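Ent-copalyl diphosphate synthase (Streptomyces platensis, PDB 5BP8) belongs to the terpene cyclase family, a bacterial member of the class II type whose regular secondary structure is nearly all helix. Local coordinates at residues V31-R36 and S220-A225; A78-L83 and L135-T140. All blocks are in the same frame, centred on the assembly; numbering follows the deposited sequence.

Contact 1 (V31-R36 and S220-A225); sequences VYDTAR and SPAATA
Asp-33 lays its carboxylate against the first turn of helix 221-228, with OD2 over the ring of Pro-221 and beside the methyl of Ala-222. Its OD2 accepts a hydrogen bond from Ala-222 N (2.8 Å), the donor standing 45° out of the carboxylate plane. The same oxygen lies 3.1 Å from Pro-221 CD; the two side chains cross at about a right angle. An acid beside a helix N-terminus sits in the positive end of the helix dipole, which would favour its charged form. Ser-220 is the N-cap of this helix: OG, anti to the backbone N (chi1 169°), turns back to accept from Ala-223 N at 2.9 Å. Water 1 joins this cap to the acid, accepting a hydrogen bond from Ser-220 OG and donating one to Asp-33 OD1 (2.7 Å). The first turn is thus gripped by its own serine and by an acid from another helix. One turn after Asp-33, Arg-36 CB meets Ala-222 CB at 3.5 Å, and beyond CG the chain, bent at chi2 and chi3, leads away to a salt bridge with Glu-80. The two helix segments run nearly parallel, 20° apart with axes 9.1 Å from each other. Helix 193-196 touches both through Glu-194, while helices 47-57 and 72-86 pack against helix 31-40.

Contact 2 (A78-L83 and L135-T140); sequences AVEALL and LADINT
Ile-138 fits against Val-79, Glu-80 and Leu-83, a helix-helix contact within an all-helical domain in which helices 72-86 and 127-144 run side by side. CD1 of Ile-138 reaches Val-79 CG1 at 3.9 Å, CG1 packs on Glu-80 CB at 3.7 Å, and CG2 faces CD1 of Leu-83. With CG1 beside the backbone N (chi1 -71°) and CG2 anti to it, the two branches of Ile-138 divide between different neighbours on the facing helix. Val-79 and Leu-83 each cross it at about a right angle. Beyond CB, Glu-80 turns to Asp-137: its CG rests 3.6 Å from Asp-137 CB, and the bend at chi2 sets CD 4.1 Å from Asp-137 CB. Arg-198 forms salt bridges with both acids and would offset their repulsion, while Arg-36 and Ser-39 hold the other oxygen, OE1, of Glu-80. Further out, Leu-109 and Cys-105 of helix 98-116 touch Val-79 and Leu-83 respectively, and Leu-161 touches Ile-138. The segment axes come within 9.2 Å at 34°. The two carboxylate planes are turned 50° against each other, with Glu-80 OE2 and Asp-137 OD2 4.2 Å apart.

How the contacts relate
Contacts 1 and 2 have centres about 14 Å apart, on the same side of the centre of the chain. Along the sequence the order is 31-36, 78-83, 135-140 and 220-225, with both partners of contact 2 falling between those of contact 1. Helices 31-40 and 72-86 touch directly: Arg-36 NH1 lies 2.8 Å from Glu-80 OE1 in a salt bridge, and Ala-35 packs on Ala-78 and Ala-81. Helix 31-40 therefore faces helix 221-228 as well as helix 72-86, which in turn meets helix 127-144. The four helices form a bent chain of neighbours, 221-228, 31-40, 72-86, 127-144, drawing together parts of the chain nearly two hundred residues apart.

Contact 1 (V31-R36 and S220-A225)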
loop_
_atom_site.group_PDB
_atom_site.type_symbol
_atom_site.label_atom_id
_atom_site.label_comp_id
_atom_site.label_asym_id
_atom_site.label_seq_id
_atom_site.Cartn_x
_atom_site.Cartn_y
_atom_site.Cartn_z
ATOM N N VAL A 31 4.865 -11.098 2.078
ATOM C CA VAL A 31 5.652 -12.133 1.418
ATOM C C VAL A 31 6.577 -11.563 0.347
ATOM O O VAL A 31 7.729 -11.966 0.249
ATOM C CB VAL A 31 4.699 -13.177 0.801
ATOM C CG1 VAL A 31 5.429 -14.112 -0.146
ATOM C CG2 VAL A 31 3.989 -13.953 1.915
ATOM N N TYR A 32 6.098 -10.624 -0.462
ATOM C CA TYR A 32 6.891 -10.240 -1.659
ATOM C C TYR A 32 8.337 -9.832 -1.346
ATOM O O TYR A 32 9.282 -10.434 -1.879
ATOM C CB TYR A 32 6.207 -9.128 -2.498
ATOM C CG TYR A 32 7.092 -8.728 -3.646
ATOM C CD1 TYR A 32 7.072 -9.434 -4.841
ATOM C CD2 TYR A 32 8.021 -7.705 -3.519
ATOM C CE1 TYR A 32 7.920 -9.123 -5.870
ATOM C CE2 TYR A 32 8.894 -7.387 -4.560
ATOM C CZ TYR A 32 8.837 -8.108 -5.742
ATOM O OH TYR A 32 9.679 -7.817 -6.814
ATOM N N ASP A 33 8.539 -8.826 -0.475
ATOM C CA ASP A 33 9.900 -8.348 -0.239
ATOM C C ASP A 33 10.663 -9.322 0.648
ATOM O O ASP A 33 11.882 -9.402 0.575
ATOM C CB ASP A 33 9.982 -6.942 0.395
ATOM C CG ASP A 33 10.201 -5.831 -0.632
ATOM O OD1 ASP A 33 9.487 -5.790 -1.654
ATOM O OD2 ASP A 33 11.041 -4.948 -0.397
ATOM N N THR A 34 9.975 -10.024 1.526
ATOM C CA THR A 34 10.653 -11.000 2.353
ATOM C C THR A 34 11.343 -12.035 1.456
ATOM O O THR A 34 12.542 -12.392 1.671
ATOM C CB THR A 34 9.645 -11.664 3.332
ATOM O OG1 THR A 34 9.098 -10.672 4.207
ATOM C CG2 THR A 34 10.317 -12.718 4.141
ATOM N N ALA A 35 10.608 -12.509 0.447
ATOM C CA ALA A 35 11.172 -13.414 -0.546
ATOM C C ALA A 35 12.289 -12.747 -1.382
ATOM O O ALA A 35 13.342 -13.366 -1.640
ATOM C CB ALA A 35 10.082 -13.958 -1.447
ATOM N N ARG A 36 12.079 -11.495 -1.794
ATOM C CA ARG A 36 13.127 -10.787 -2.518
ATOM C C ARG A 36 14.444 -10.756 -1.708
ATOM O O ARG A 36 15.523 -10.941 -2.298
ATOM C CB ARG A 36 12.722 -9.377 -2.940
ATOM C CG ARG A 36 11.657 -9.284 -4.047
ATOM C CD ARG A 36 12.036 -9.962 -5.371
ATOM N NE ARG A 36 11.809 -11.396 -5.267
ATOM C CZ ARG A 36 12.615 -12.340 -5.731
ATOM N NH1 ARG A 36 12.328 -13.620 -5.462
ATOM N NH2 ARG A 36 13.671 -12.043 -6.484
ATOM N N SER A 220 12.206 0.882 -0.705
ATOM C CA SER A 220 11.972 -0.535 -0.929
ATOM C C SER A 220 13.141 -1.345 -0.420
ATOM O O SER A 220 14.266 -1.165 -0.911
ATOM C CB SER A 220 11.887 -0.831 -2.423
ATOM O OG SER A 220 11.911 -2.237 -2.650
ATOM N N PRO A 221 12.895 -2.284 0.489
ATOM C CA PRO A 221 14.022 -3.163 0.845
ATOM C C PRO A 221 14.553 -3.959 -0.352
ATOM O O PRO A 221 15.779 -4.099 -0.517
ATOM C CB PRO A 221 13.409 -4.080 1.909
ATOM C CG PRO A 221 12.362 -3.252 2.521
ATOM C CD PRO A 221 11.741 -2.498 1.383
ATOM N N ALA A 222 13.666 -4.506 -1.182
ATOM C CA ALA A 222 14.105 -5.277 -2.350
ATOM C C ALA A 222 14.962 -4.426 -3.325
ATOM O O ALA A 222 15.993 -4.878 -3.799
ATOM C CB ALA A 222 12.899 -5.857 -3.099
ATOM N N ALA A 223 14.496 -3.220 -3.640
ATOM C CA ALA A 223 15.222 -2.351 -4.583
ATOM C C ALA A 223 16.598 -2.010 -4.009
ATOM O O ALA A 223 17.591 -1.926 -4.749
ATOM C CB ALA A 223 14.425 -1.080 -4.861
ATOM N N THR A 224 16.648 -1.799 -2.687
ATOM C CA THR A 224 17.889 -1.478 -2.000
ATOM C C THR A 224 18.860 -2.640 -2.087
ATOM O O THR A 224 20.065 -2.437 -2.320
ATOM C CB THR A 224 17.661 -1.069 -0.522
ATOM O OG1 THR A 224 16.683 -0.006 -0.439
ATOM C CG2 THR A 224 18.954 -0.598 0.119
ATOM N N ALA A 225 18.356 -3.858 -1.924
ATOM C CA ALA A 225 19.186 -5.047 -2.065
ATOM C C ALA A 225 19.761 -5.144 -3.487
ATOM O O ALA A 225 20.910 -5.524 -3.670
ATOM C CB ALA A 225 18.380 -6.298 -1.725
HETATM O O HOH W 1 9.507 -3.294 -2.572
#

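Contact 2 (A78-L83 and L135-T140)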
loop_
_atom_site.group_PDB
_atom_site.type_symbol
_atom_site.label_atom_id
_atom_site.label_comp_id
_atom_site.label_asym_id
_atom_site.label_seq_id
_atom_site.Cartn_x
_atom_site.Cartn_y
_atom_site.Cartn_z
ATOM N N ALA A 78 8.104 -15.818 -3.962
ATOM C CA ALA A 78 8.458 -16.919 -3.058
ATOM C C ALA A 78 9.099 -18.097 -3.778
ATOM O O ALA A 78 10.165 -18.626 -3.343
ATOM C CB ALA A 78 7.226 -17.376 -2.290
ATOM N N VAL A 79 8.487 -18.506 -4.884
ATOM C CA VAL A 79 9.024 -19.618 -5.661
ATOM C C VAL A 79 10.428 -19.309 -6.196
ATOM O O VAL A 79 11.378 -20.140 -6.063
ATOM C CB VAL A 79 8.050 -20.036 -6.783
ATOM C CG1 VAL A 79 8.710 -20.981 -7.782
ATOM C CG2 VAL A 79 6.789 -20.642 -6.187
ATOM N N GLU A 80 10.597 -18.110 -6.753
ATOM C CA GLU A 80 11.913 -17.726 -7.246
ATOM C C GLU A 80 12.950 -17.744 -6.111
ATOM O O GLU A 80 14.082 -18.266 -6.300
ATOM C CB GLU A 80 11.874 -16.359 -7.930
ATOM C CG GLU A 80 13.102 -16.078 -8.798
ATOM C CD GLU A 80 14.324 -15.645 -8.022
ATOM O OE1 GLU A 80 14.189 -15.047 -6.914
ATOM O OE2 GLU A 80 15.454 -15.911 -8.518
ATOM N N ALA A 81 12.579 -17.210 -4.942
ATOM C CA ALA A 81 13.485 -17.166 -3.795
ATOM C C ALA A 81 13.856 -18.569 -3.344
ATOM O O ALA A 81 15.048 -18.854 -3.046
ATOM C CB ALA A 81 12.883 -16.394 -2.658
ATOM N N LEU A 82 12.872 -19.461 -3.290
ATOM C CA LEU A 82 13.152 -20.832 -2.862
ATOM C C LEU A 82 14.051 -21.570 -3.839
ATOM O O LEU A 82 14.978 -22.283 -3.406
ATOM C CB LEU A 82 11.865 -21.627 -2.585
ATOM C CG LEU A 82 11.052 -21.125 -1.370
ATOM C CD1 LEU A 82 9.640 -21.709 -1.379
ATOM C CD2 LEU A 82 11.753 -21.433 -0.045
ATOM N N LEU A 83 13.832 -21.383 -5.140
ATOM C CA LEU A 83 14.706 -22.009 -6.142
ATOM C C LEU A 83 16.136 -21.462 -6.010
ATOM O O LEU A 83 17.125 -22.215 -6.053
ATOM C CB LEU A 83 14.175 -21.807 -7.554
ATOM C CG LEU A 83 12.911 -22.605 -7.950
ATOM C CD1 LEU A 83 12.253 -22.022 -9.188
ATOM C CD2 LEU A 83 13.270 -24.081 -8.162
ATOM N N LEU A 135 9.154 -14.527 -13.369
ATOM C CA LEU A 135 8.856 -15.678 -14.213
ATOM C C LEU A 135 10.095 -16.119 -15.021
ATOM O O LEU A 135 10.396 -17.314 -15.081
ATOM C CB LEU A 135 7.683 -15.375 -15.133
ATOM C CG LEU A 135 7.206 -16.521 -16.031
ATOM C CD1 LEU A 135 6.831 -17.714 -15.198
ATOM C CD2 LEU A 135 6.007 -16.101 -16.863
ATOM N N ALA A 136 10.822 -15.157 -15.610
ATOM C CA ALA A 136 12.055 -15.468 -16.344
ATOM C C ALA A 136 13.112 -16.075 -15.420
ATOM O O ALA A 136 13.766 -17.048 -15.804
ATOM C CB ALA A 136 12.615 -14.231 -17.053
ATOM N N ASP A 137 13.261 -15.553 -14.200
ATOM C CA ASP A 137 14.256 -16.119 -13.276
ATOM C C ASP A 137 13.856 -17.518 -12.829
ATOM O O ASP A 137 14.714 -18.402 -12.707
ATOM C CB ASP A 137 14.479 -15.212 -12.063
ATOM C CG ASP A 137 15.399 -14.020 -12.374
ATOM O OD1 ASP A 137 16.127 -14.066 -13.397
ATOM O OD2 ASP A 137 15.432 -13.072 -11.567
ATOM N N ILE A 138 12.563 -17.726 -12.609
ATOM C CA ILE A 138 12.061 -19.076 -12.278
ATOM C C ILE A 138 12.397 -20.051 -13.409
ATOM O O ILE A 138 12.979 -21.109 -13.181
ATOM C CB ILE A 138 10.551 -19.079 -12.000
ATOM C CG1 ILE A 138 10.287 -18.371 -10.661
ATOM C CG2 ILE A 138 10.011 -20.521 -11.962
ATOM C CD1 ILE A 138 8.819 -18.054 -10.431
ATOM N N ASN A 139 12.109 -19.662 -14.639
ATOM C CA ASN A 139 12.389 -20.547 -15.750
ATOM C C ASN A 139 13.881 -20.849 -15.897
ATOM O O ASN A 139 14.247 -21.979 -16.187
ATOM C CB ASN A 139 11.781 -20.008 -17.045
ATOM C CG ASN A 139 10.302 -20.240 -17.094
ATOM O OD1 ASN A 139 9.817 -21.252 -16.567
ATOM N ND2 ASN A 139 9.562 -19.325 -17.720
ATOM N N THR A 140 14.723 -19.864 -15.631
ATOM C CA THR A 140 16.165 -20.089 -15.611
ATOM C C THR A 140 16.559 -21.121 -14.574
ATOM O O THR A 140 17.348 -22.056 -14.871
ATOM C CB THR A 140 16.914 -18.750 -15.417
ATOM O OG1 THR A 140 16.626 -17.925 -16.552
ATOM C CG2 THR A 140 18.395 -18.957 -15.316
#